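PDB 2VEC: pirin-like protein YhaK from Escherichia coli, which is a monomeric cytoplasmic bicupin of the pirin family that lacks quercetin 2,3-dioxygenase activity and belongs to a redox-sensitive enterobacterial subclass. Local coordinates for residues V106-S117 with N150-M160; R31-W40 with Q207-A215. All blocks are in the same frame, centred on the assembly; numbering follows the deposited sequence. Where two conformers were deposited one is given.

Overall arrangement
YhaK is a bicupin, two all-beta cupin domains in one chain with no helix, and the two contacts sit in different parts of it, their centres 24 Å apart and their nearest atoms about 7 Å apart. Contact 1 lies in the N-terminal cupin, where strand 153-157 adds itself as the outermost strand of a six-stranded sheet beside 112-116. Contact 2 brings the loop 31-40, ahead of strand 45-48, onto the corner between strands 203-208 and 213-217 of the C-terminal cupin. In chain order the segments run 31-40, 106-117, 150-160, 207-215, so contact 2 spans contact 1 and ties the start of the modelled chain to the second domain.

Contact 1: V106-S117 with N150-M160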
loop_
_atom_site.group_PDB
_atom_site.type_symbol
_atom_site.label_atom_id
_atom_site.label_comp_id
_atom_site.label_asym_id
_atom_site.label_seq_id
_atom_site.Cartn_x
_atom_site.Cartn_y
_atom_site.Cartn_z
ATOM N N VAL A 106 9.509 -16.327 0.645
ATOM C CA VAL A 106 10.178 -15.104 1.021
ATOM C C VAL A 106 9.699 -14.757 2.421
ATOM O O VAL A 106 8.549 -15.008 2.759
ATOM C CB VAL A 106 9.862 -13.964 -0.006
ATOM C CG1 VAL A 106 8.338 -13.670 -0.081
ATOM C CG2 VAL A 106 10.672 -12.704 0.291
ATOM N N GLN A 107 10.591 -14.192 3.223
ATOM C CA GLN A 107 10.253 -13.672 4.549
ATOM C C GLN A 107 10.307 -12.151 4.511
ATOM O O GLN A 107 11.179 -11.576 3.854
ATOM C CB GLN A 107 11.278 -14.128 5.592
ATOM C CG GLN A 107 11.471 -15.613 5.734
ATOM C CD GLN A 107 12.635 -15.921 6.698
ATOM O OE1 GLN A 107 12.894 -15.152 7.631
ATOM N NE2 GLN A 107 13.342 -17.019 6.461
ATOM N N ALA A 108 9.413 -11.496 5.245
ATOM C CA ALA A 108 9.430 -10.030 5.329
ATOM C C ALA A 108 9.221 -9.559 6.760
ATOM O O ALA A 108 8.284 -9.994 7.387
ATOM C CB ALA A 108 8.367 -9.438 4.432
ATOM N N SER A 109 10.097 -8.689 7.258
ATOM C CA SER A 109 9.937 -8.064 8.591
ATOM C C SER A 109 9.436 -6.619 8.520
ATOM O O SER A 109 9.335 -6.023 7.449
ATOM C CB SER A 109 11.248 -8.069 9.363
ATOM O OG SER A 109 11.883 -9.332 9.332
ATOM N N ALA A 110 9.131 -6.057 9.684
ATOM C CA ALA A 110 8.686 -4.664 9.786
ATOM C C ALA A 110 9.680 -3.781 9.048
ATOM O O ALA A 110 10.911 -3.976 9.179
ATOM C CB ALA A 110 8.625 -4.262 11.256
ATOM N N GLY A 111 9.166 -2.829 8.281
ATOM C CA GLY A 111 10.028 -1.920 7.560
ATOM C C GLY A 111 10.292 -2.309 6.109
ATOM O O GLY A 111 10.993 -1.578 5.398
ATOM N N GLU A 112 9.755 -3.461 5.686
ATOM C CA GLU A 112 9.896 -3.939 4.328
ATOM C C GLU A 112 8.564 -3.931 3.615
ATOM O O GLU A 112 7.523 -4.128 4.255
ATOM C CB GLU A 112 10.425 -5.366 4.299
ATOM C CG GLU A 112 11.892 -5.504 4.778
ATOM C CD GLU A 112 12.359 -6.957 4.704
ATOM O OE1 GLU A 112 12.012 -7.754 5.622
ATOM O OE2 GLU A 112 13.029 -7.310 3.723
ATOM N N ALA A 113 8.632 -3.724 2.302
ATOM C CA ALA A 113 7.498 -3.890 1.406
ATOM C C ALA A 113 7.795 -5.063 0.455
ATOM O O ALA A 113 8.943 -5.252 -0.007
ATOM C CB ALA A 113 7.243 -2.570 0.614
ATOM N N LEU A 114 6.769 -5.847 0.172
ATOM C CA LEU A 114 6.910 -7.069 -0.613
ATOM C C LEU A 114 5.893 -7.002 -1.749
ATOM O O LEU A 114 4.715 -6.744 -1.476
ATOM C CB LEU A 114 6.593 -8.260 0.304
ATOM C CG LEU A 114 6.252 -9.648 -0.270
ATOM C CD1 LEU A 114 7.468 -10.268 -0.992
ATOM C CD2 LEU A 114 5.849 -10.559 0.847
ATOM N N LEU A 115 6.317 -7.290 -2.975
ATOM C CA LEU A 115 5.382 -7.435 -4.081
ATOM C C LEU A 115 5.343 -8.893 -4.575
ATOM O O LEU A 115 6.367 -9.481 -4.917
ATOM C CB LEU A 115 5.741 -6.485 -5.240
ATOM C CG LEU A 115 4.819 -6.589 -6.461
ATOM C CD1 LEU A 115 3.434 -5.962 -6.188
ATOM C CD2 LEU A 115 5.427 -5.941 -7.708
ATOM N N LEU A 116 4.155 -9.486 -4.593
ATOM C CA LEU A 116 3.971 -10.813 -5.205
ATOM C C LEU A 116 3.212 -10.623 -6.494
ATOM O O LEU A 116 2.076 -10.146 -6.464
ATOM C CB LEU A 116 3.183 -11.720 -4.239
ATOM C CG LEU A 116 3.810 -11.879 -2.852
ATOM C CD1 LEU A 116 2.847 -12.625 -1.923
ATOM C CD2 LEU A 116 5.125 -12.658 -3.002
ATOM N N SER A 117 3.840 -10.983 -7.612
ATOM C CA SER A 117 3.215 -10.859 -8.945
ATOM C C SER A 117 2.640 -12.225 -9.162
ATOM O O SER A 117 3.383 -13.165 -9.451
ATOM C CB SER A 117 4.249 -10.492 -10.003
ATOM O OG SER A 117 4.684 -9.159 -9.738
ATOM N N ASN A 150 6.895 -9.991 -15.076
ATOM C CA ASN A 150 7.290 -9.295 -13.864
ATOM C C ASN A 150 7.929 -10.311 -12.919
ATOM O O ASN A 150 7.508 -11.463 -12.900
ATOM C CB ASN A 150 6.090 -8.640 -13.180
ATOM C CG ASN A 150 6.458 -7.313 -12.531
ATOM O OD1 ASN A 150 7.169 -6.495 -13.146
ATOM N ND2 ASN A 150 5.956 -7.073 -11.325
ATOM N N PRO A 151 8.923 -9.889 -12.112
ATOM C CA PRO A 151 9.522 -10.888 -11.209
ATOM C C PRO A 151 8.452 -11.426 -10.248
ATOM O O PRO A 151 7.567 -10.678 -9.855
ATOM C CB PRO A 151 10.560 -10.069 -10.416
ATOM C CG PRO A 151 10.838 -8.894 -11.219
ATOM C CD PRO A 151 9.510 -8.554 -11.904
ATOM N N LEU A 152 8.509 -12.713 -9.905
ATOM C CA LEU A 152 7.530 -13.312 -8.978
ATOM C C LEU A 152 7.523 -12.607 -7.623
ATOM O O LEU A 152 6.460 -12.359 -7.056
ATOM C CB LEU A 152 7.841 -14.812 -8.752
ATOM C CG LEU A 152 7.545 -15.748 -9.927
ATOM C CD1 LEU A 152 7.750 -17.183 -9.485
ATOM C CD2 LEU A 152 6.143 -15.545 -10.450
ATOM N N ILE A 153 8.712 -12.299 -7.096
ATOM C CA ILE A 153 8.847 -11.752 -5.747
ATOM C C ILE A 153 9.898 -10.648 -5.761
ATOM O O ILE A 153 11.016 -10.846 -6.286
ATOM C CB ILE A 153 9.325 -12.871 -4.776
ATOM C CG1 ILE A 153 8.261 -13.966 -4.613
ATOM C CG2 ILE A 153 9.774 -12.287 -3.379
ATOM C CD1 ILE A 153 8.780 -15.243 -3.931
ATOM N N GLN A 154 9.543 -9.489 -5.221
ATOM C CA GLN A 154 10.501 -8.410 -4.986
ATOM C C GLN A 154 10.274 -7.885 -3.583
ATOM O O GLN A 154 9.118 -7.869 -3.086
ATOM C CB GLN A 154 10.260 -7.272 -5.951
ATOM C CG GLN A 154 10.382 -7.675 -7.420
ATOM C CD GLN A 154 9.837 -6.583 -8.308
ATOM O OE1 GLN A 154 10.519 -5.592 -8.580
ATOM N NE2 GLN A 154 8.598 -6.738 -8.738
ATOM N N LYS A 155 11.344 -7.407 -2.957
ATOM C CA LYS A 155 11.211 -6.722 -1.675
ATOM C C LYS A 155 11.951 -5.397 -1.718
ATOM O O LYS A 155 12.915 -5.267 -2.465
ATOM C CB LYS A 155 11.859 -7.572 -0.583
ATOM C CG LYS A 155 11.047 -8.756 -0.120
ATOM C CD LYS A 155 11.490 -9.178 1.303
ATOM C CE LYS A 155 12.924 -9.687 1.393
ATOM N NZ LYS A 155 13.189 -10.042 2.859
ATOM N N LEU A 156 11.538 -4.453 -0.867
ATOM C CA LEU A 156 12.156 -3.136 -0.750
ATOM C C LEU A 156 12.227 -2.735 0.720
ATOM O O LEU A 156 11.265 -2.895 1.487
ATOM C CB LEU A 156 11.347 -2.072 -1.548
ATOM C CG LEU A 156 11.714 -0.569 -1.402
ATOM C CD1 LEU A 156 11.502 0.156 -2.708
ATOM C CD2 LEU A 156 10.862 0.115 -0.295
ATOM N N ALA A 157 13.374 -2.228 1.142
ATOM C CA ALA A 157 13.507 -1.733 2.487
ATOM C C ALA A 157 13.050 -0.265 2.563
ATOM O O ALA A 157 13.647 0.603 1.927
ATOM C CB ALA A 157 14.982 -1.872 2.985
ATOM N N LEU A 158 12.035 0.011 3.367
ATOM C CA LEU A 158 11.513 1.390 3.481
ATOM C C LEU A 158 12.533 2.286 4.145
ATOM O O LEU A 158 13.053 1.962 5.230
ATOM C CB LEU A 158 10.199 1.432 4.277
ATOM C CG LEU A 158 9.082 0.600 3.683
ATOM C CD1 LEU A 158 7.903 0.596 4.684
ATOM C CD2 LEU A 158 8.624 1.209 2.366
ATOM N N ASN A 159 12.877 3.378 3.475
ATOM C CA ASN A 159 13.877 4.278 4.046
ATOM C C ASN A 159 13.316 5.211 5.116
ATOM O O ASN A 159 14.105 5.755 5.888
ATOM C CB ASN A 159 14.735 5.020 3.002
ATOM C CG ASN A 159 13.965 6.074 2.193
ATOM O OD1 ASN A 159 13.073 6.747 2.692
ATOM N ND2 ASN A 159 14.375 6.255 0.937
ATOM N N MET A 160 11.982 5.373 5.151
ATOM C CA MET A 160 11.311 6.149 6.243
ATOM C C MET A 160 11.598 7.664 6.178
ATOM O O MET A 160 11.430 8.391 7.168
ATOM C CB MET A 160 11.691 5.585 7.629
ATOM C CG MET A 160 11.382 4.091 7.809
ATOM S SD MET A 160 9.614 3.737 7.576
ATOM C CE MET A 160 9.525 2.008 7.972
HETATM O O HOH W 1 7.004 -9.032 -7.752
HETATM O O HOH W 2 4.536 -14.370 -6.520
#
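Ile153 meets Val106 tip to tip, its CG2 methyl 3.8 Å from Val106 CB, where strand 153-157 pairs as an antiparallel edge strand with 112-116 in the N-terminal cupin. Val106 belongs to the neighbouring sheet of the sandwich, so this touch bridges the two layers. The same CG2 also meets Leu114 CD1, while the other branch of Ile153, CG1, runs alongside Leu116 CD2. On the opposite face of the strand pair Leu115 and Gln154 point the same way, and Leu176 from strand 176-177 packs on Gln154, Leu156 and Ala113.

Between these faces the backbones are laced in regular antiparallel register. Ala113 and Leu156 bond to each other both ways, as do Leu115 and Gln154; the Leu158 N to Gly111 O bond (2.8 Å) and the Ser117 N to Leu152 O bond continue the ladder beyond them. At the Ser117 end, Asn150 ND2 gives a nearly straight bond to Ser117 OG (2.9 Å, 166°), with the hydroxyl close to the amide plane. A buried serine oxygen is thus gripped by the amide and by a water that also links Leu115 O, Pro151 O and Gln154 NE2; the OE1 of Gln154 takes the backbone N-H of Gln177.

Toward the type II turn from Ser109 to Glu112, Lys155 passes Val106 and bends at its third torsion (-65°), which swings the ammonium across to Glu112. Lys155 NZ forms a salt bridge with Glu112 OE2, met on its syn side (2.9 Å), and OE1 accepts Ser109 N. Lys155 NZ also donates to Gln107 O (2.7 Å), almost in line with its C=O.

Contact 2: R31-W40 with Q207-A215; sequences RQCGQADYGW and QSIHGKFHA
At the junction of the two cupin domains the Asp37-Arg31 salt bridge holds the loop 31-40 against the corner at Ile209: Asp37 takes both Arg31 from its own loop and the backbone of the other segment. Arg31 grips it side-on, Arg31 NE to Asp37 OD1 (2.9 Å, 179°) and NH2 to OD2, the first of these lying in the guanidinium plane. Gly211 N also donates to Asp37 OD2 (3.0 Å), from the anti side while Arg31 comes from the syn side. Arg31 NH2 then spends its other hydrogen on Ile209 O at 2.9 Å, and a water bridges Arg31 NH1 to that carbonyl. The extended arginine, its first three torsions all near 180°, lets the end reach both partners.

Ile209 and His210 form a classic beta bulge opposite Arg248, at the point where the chain leaves strand 203-208 of the C-terminal cupin for 213-217. In one of its two modelled conformers His210 lays CD2 over one face of the Trp40 indole, 3.5 Å from Trp40 CH2, the ring planes 45° apart. Ile209 CG2 sits 3.7 Å from Trp40 CZ3. Further along, Lys212 CE comes within 3.9 Å of Gly34 CA, which follows a cis peptide bond. Gln35, whose NE2 donates to Asp244 O, crosses that lysine chain near a right angle, and Cys33 is joined to Cys227 by a disulfide.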
loop_
_atom_site.group_PDB
_atom_site.type_symbol
_atom_site.label_atom_id
_atom_site.label_comp_id
_atom_site.label_asym_id
_atom_site.label_seq_id
_atom_site.Cartn_x
_atom_site.Cartn_y
_atom_site.Cartn_z
ATOM N N ARG A 31 -10.833 3.055 17.345
ATOM C CA ARG A 31 -9.459 3.577 17.269
ATOM C C ARG A 31 -9.520 5.046 17.691
ATOM O O ARG A 31 -10.354 5.796 17.182
ATOM C CB ARG A 31 -8.964 3.451 15.822
ATOM C CG ARG A 31 -7.590 4.041 15.474
ATOM C CD ARG A 31 -7.298 3.763 13.993
ATOM N NE ARG A 31 -5.955 4.168 13.587
ATOM C CZ ARG A 31 -5.356 3.811 12.443
ATOM N NH1 ARG A 31 -5.956 3.009 11.557
ATOM N NH2 ARG A 31 -4.132 4.248 12.193
ATOM N N GLN A 32 -8.657 5.475 18.611
ATOM C CA GLN A 32 -8.872 6.808 19.181
ATOM C C GLN A 32 -8.353 8.074 18.480
ATOM O O GLN A 32 -9.090 9.077 18.467
ATOM C CB GLN A 32 -8.656 6.842 20.700
ATOM C CG GLN A 32 -9.943 7.241 21.427
ATOM C CD GLN A 32 -10.314 6.304 22.571
ATOM O OE1 GLN A 32 -10.442 5.088 22.379
ATOM N NE2 GLN A 32 -10.500 6.869 23.768
ATOM N N CYS A 33 -7.141 8.050 17.901
ATOM C CA CYS A 33 -6.601 9.215 17.144
ATOM C C CYS A 33 -6.515 10.460 18.081
ATOM O O CYS A 33 -7.022 10.414 19.204
ATOM C CB CYS A 33 -7.455 9.466 15.873
ATOM S SG CYS A 33 -6.678 10.342 14.435
ATOM N N GLY A 34 -5.870 11.559 17.684
ATOM C CA GLY A 34 -5.169 11.699 16.423
ATOM C C GLY A 34 -3.673 11.829 16.562
ATOM O O GLY A 34 -2.915 11.293 15.701
ATOM N N GLN A 35 -3.272 12.534 17.634
ATOM C CA GLN A 35 -1.869 12.898 17.911
ATOM C C GLN A 35 -0.965 11.696 18.098
ATOM O O GLN A 35 0.054 11.579 17.405
ATOM C CB GLN A 35 -1.740 13.864 19.094
ATOM C CG GLN A 35 -1.707 15.362 18.703
ATOM C CD GLN A 35 -0.971 15.614 17.368
ATOM O OE1 GLN A 35 0.255 15.398 17.285
ATOM N NE2 GLN A 35 -1.732 16.086 16.322
ATOM N N ALA A 36 -1.344 10.804 19.012
ATOM C CA ALA A 36 -0.611 9.551 19.219
ATOM C C ALA A 36 -1.098 8.427 18.297
ATOM O O ALA A 36 -0.290 7.620 17.834
ATOM C CB ALA A 36 -0.697 9.122 20.655
ATOM N N ASP A 37 -2.409 8.391 18.035
ATOM C CA ASP A 37 -3.045 7.292 17.289
ATOM C C ASP A 37 -2.572 5.943 17.883
ATOM O O ASP A 37 -2.112 5.052 17.160
ATOM C CB ASP A 37 -2.733 7.435 15.780
ATOM C CG ASP A 37 -3.537 6.481 14.905
ATOM O OD1 ASP A 37 -4.480 5.843 15.409
ATOM O OD2 ASP A 37 -3.239 6.381 13.689
ATOM N N TYR A 38 -2.705 5.806 19.211
ATOM C CA TYR A 38 -1.955 4.790 19.960
ATOM C C TYR A 38 -2.063 3.353 19.450
ATOM O O TYR A 38 -1.035 2.676 19.290
ATOM C CB TYR A 38 -2.221 4.860 21.469
ATOM C CG TYR A 38 -1.278 5.788 22.191
ATOM C CD1 TYR A 38 0.109 5.690 22.011
ATOM C CD2 TYR A 38 -1.766 6.766 23.063
ATOM C CE1 TYR A 38 0.993 6.550 22.693
ATOM C CE2 TYR A 38 -0.904 7.627 23.746
ATOM C CZ TYR A 38 0.474 7.515 23.556
ATOM O OH TYR A 38 1.320 8.373 24.235
ATOM N N GLY A 39 -3.281 2.891 19.194
ATOM C CA GLY A 39 -3.476 1.508 18.788
ATOM C C GLY A 39 -3.501 1.256 17.292
ATOM O O GLY A 39 -4.158 0.314 16.840
ATOM N N TRP A 40 -2.776 2.065 16.513
ATOM C CA TRP A 40 -2.772 1.889 15.046
ATOM C C TRP A 40 -2.309 0.496 14.614
ATOM O O TRP A 40 -2.746 -0.023 13.567
ATOM C CB TRP A 40 -1.920 2.962 14.355
ATOM C CG TRP A 40 -0.424 2.910 14.628
ATOM C CD1 TRP A 40 0.209 3.265 15.780
ATOM C CD2 TRP A 40 0.609 2.546 13.696
ATOM N NE1 TRP A 40 1.571 3.106 15.642
ATOM C CE2 TRP A 40 1.842 2.667 14.374
ATOM C CE3 TRP A 40 0.607 2.089 12.368
ATOM C CZ2 TRP A 40 3.068 2.367 13.766
ATOM C CZ3 TRP A 40 1.835 1.793 11.758
ATOM C CH2 TRP A 40 3.049 1.950 12.465
ATOM N N GLN A 207 -3.936 7.259 1.714
ATOM C CA GLN A 207 -4.263 6.368 2.823
ATOM C C GLN A 207 -3.503 6.788 4.061
ATOM O O GLN A 207 -2.285 6.948 4.012
ATOM C CB GLN A 207 -3.963 4.884 2.472
ATOM C CG GLN A 207 -4.263 3.915 3.645
ATOM C CD GLN A 207 -5.759 3.914 3.985
ATOM O OE1 GLN A 207 -6.589 3.917 3.074
ATOM N NE2 GLN A 207 -6.100 3.916 5.262
ATOM N N SER A 208 -4.212 6.967 5.172
ATOM C CA SER A 208 -3.551 7.144 6.445
ATOM C C SER A 208 -3.148 5.752 6.966
ATOM O O SER A 208 -4.040 4.872 7.152
ATOM C CB SER A 208 -4.505 7.840 7.427
ATOM O OG SER A 208 -4.065 7.604 8.784
ATOM N N ILE A 209 -1.844 5.542 7.189
ATOM C CA ILE A 209 -1.403 4.336 7.896
ATOM C C ILE A 209 -1.497 4.620 9.398
ATOM O O ILE A 209 -2.091 3.832 10.174
ATOM C CB ILE A 209 0.022 3.917 7.497
ATOM C CG1 ILE A 209 0.069 3.483 6.002
ATOM C CG2 ILE A 209 0.520 2.742 8.390
ATOM C CD1 ILE A 209 1.567 3.393 5.477
ATOM N N HIS A 210 -0.892 5.745 9.790
ATOM C CA HIS A 210 -1.175 6.298 11.104
ATOM C C HIS A 210 -1.010 7.798 11.112
ATOM O O HIS A 210 -0.264 8.398 10.353
ATOM C CB HIS A 210 -0.419 5.613 12.238
ATOM C CG HIS A 210 1.033 5.961 12.311
ATOM N ND1 HIS A 210 1.493 7.125 12.888
ATOM C CD2 HIS A 210 2.128 5.280 11.910
ATOM C CE1 HIS A 210 2.813 7.151 12.833
ATOM N NE2 HIS A 210 3.223 6.038 12.256
ATOM N N GLY A 211 -1.903 8.409 11.881
ATOM C CA GLY A 211 -2.007 9.875 11.952
ATOM C C GLY A 211 -2.966 10.507 10.955
ATOM O O GLY A 211 -3.569 9.845 10.102
ATOM N N LYS A 212 -3.132 11.814 11.092
ATOM C CA LYS A 212 -4.115 12.547 10.309
ATOM C C LYS A 212 -3.380 13.570 9.443
ATOM O O LYS A 212 -2.268 13.989 9.775
ATOM C CB LYS A 212 -5.128 13.217 11.230
ATOM C CG LYS A 212 -4.524 14.062 12.290
ATOM C CD LYS A 212 -5.610 14.618 13.250
ATOM C CE LYS A 212 -4.985 15.068 14.561
ATOM N NZ LYS A 212 -5.913 16.037 15.255
ATOM N N PHE A 213 -3.983 13.942 8.317
ATOM C CA PHE A 213 -3.319 14.824 7.369
ATOM C C PHE A 213 -4.341 15.397 6.421
ATOM O O PHE A 213 -5.481 14.934 6.381
ATOM C CB PHE A 213 -2.189 14.105 6.606
ATOM C CG PHE A 213 -2.618 13.004 5.649
ATOM C CD1 PHE A 213 -3.133 11.786 6.116
ATOM C CD2 PHE A 213 -2.419 13.147 4.268
ATOM C CE1 PHE A 213 -3.474 10.719 5.201
ATOM C CE2 PHE A 213 -2.764 12.108 3.359
ATOM C CZ PHE A 213 -3.278 10.879 3.833
ATOM N N HIS A 214 -3.939 16.418 5.676
ATOM C CA HIS A 214 -4.811 16.911 4.636
ATOM C C HIS A 214 -4.079 17.093 3.335
ATOM O O HIS A 214 -2.855 17.105 3.294
ATOM C CB HIS A 214 -5.537 18.193 5.061
ATOM C CG HIS A 214 -4.628 19.301 5.518
ATOM N ND1 HIS A 214 -4.028 19.313 6.762
ATOM C CD2 HIS A 214 -4.240 20.447 4.902
ATOM C CE1 HIS A 214 -3.303 20.415 6.887
ATOM N NE2 HIS A 214 -3.440 21.134 5.785
ATOM N N ALA A 215 -4.843 17.158 2.255
ATOM C CA ALA A 215 -4.255 17.343 0.947
ATOM C C ALA A 215 -4.690 18.693 0.401
ATOM O O ALA A 215 -5.845 19.096 0.576
ATOM C CB ALA A 215 -4.677 16.247 0.033
HETATM O O HOH W 3 -3.693 1.727 9.644
#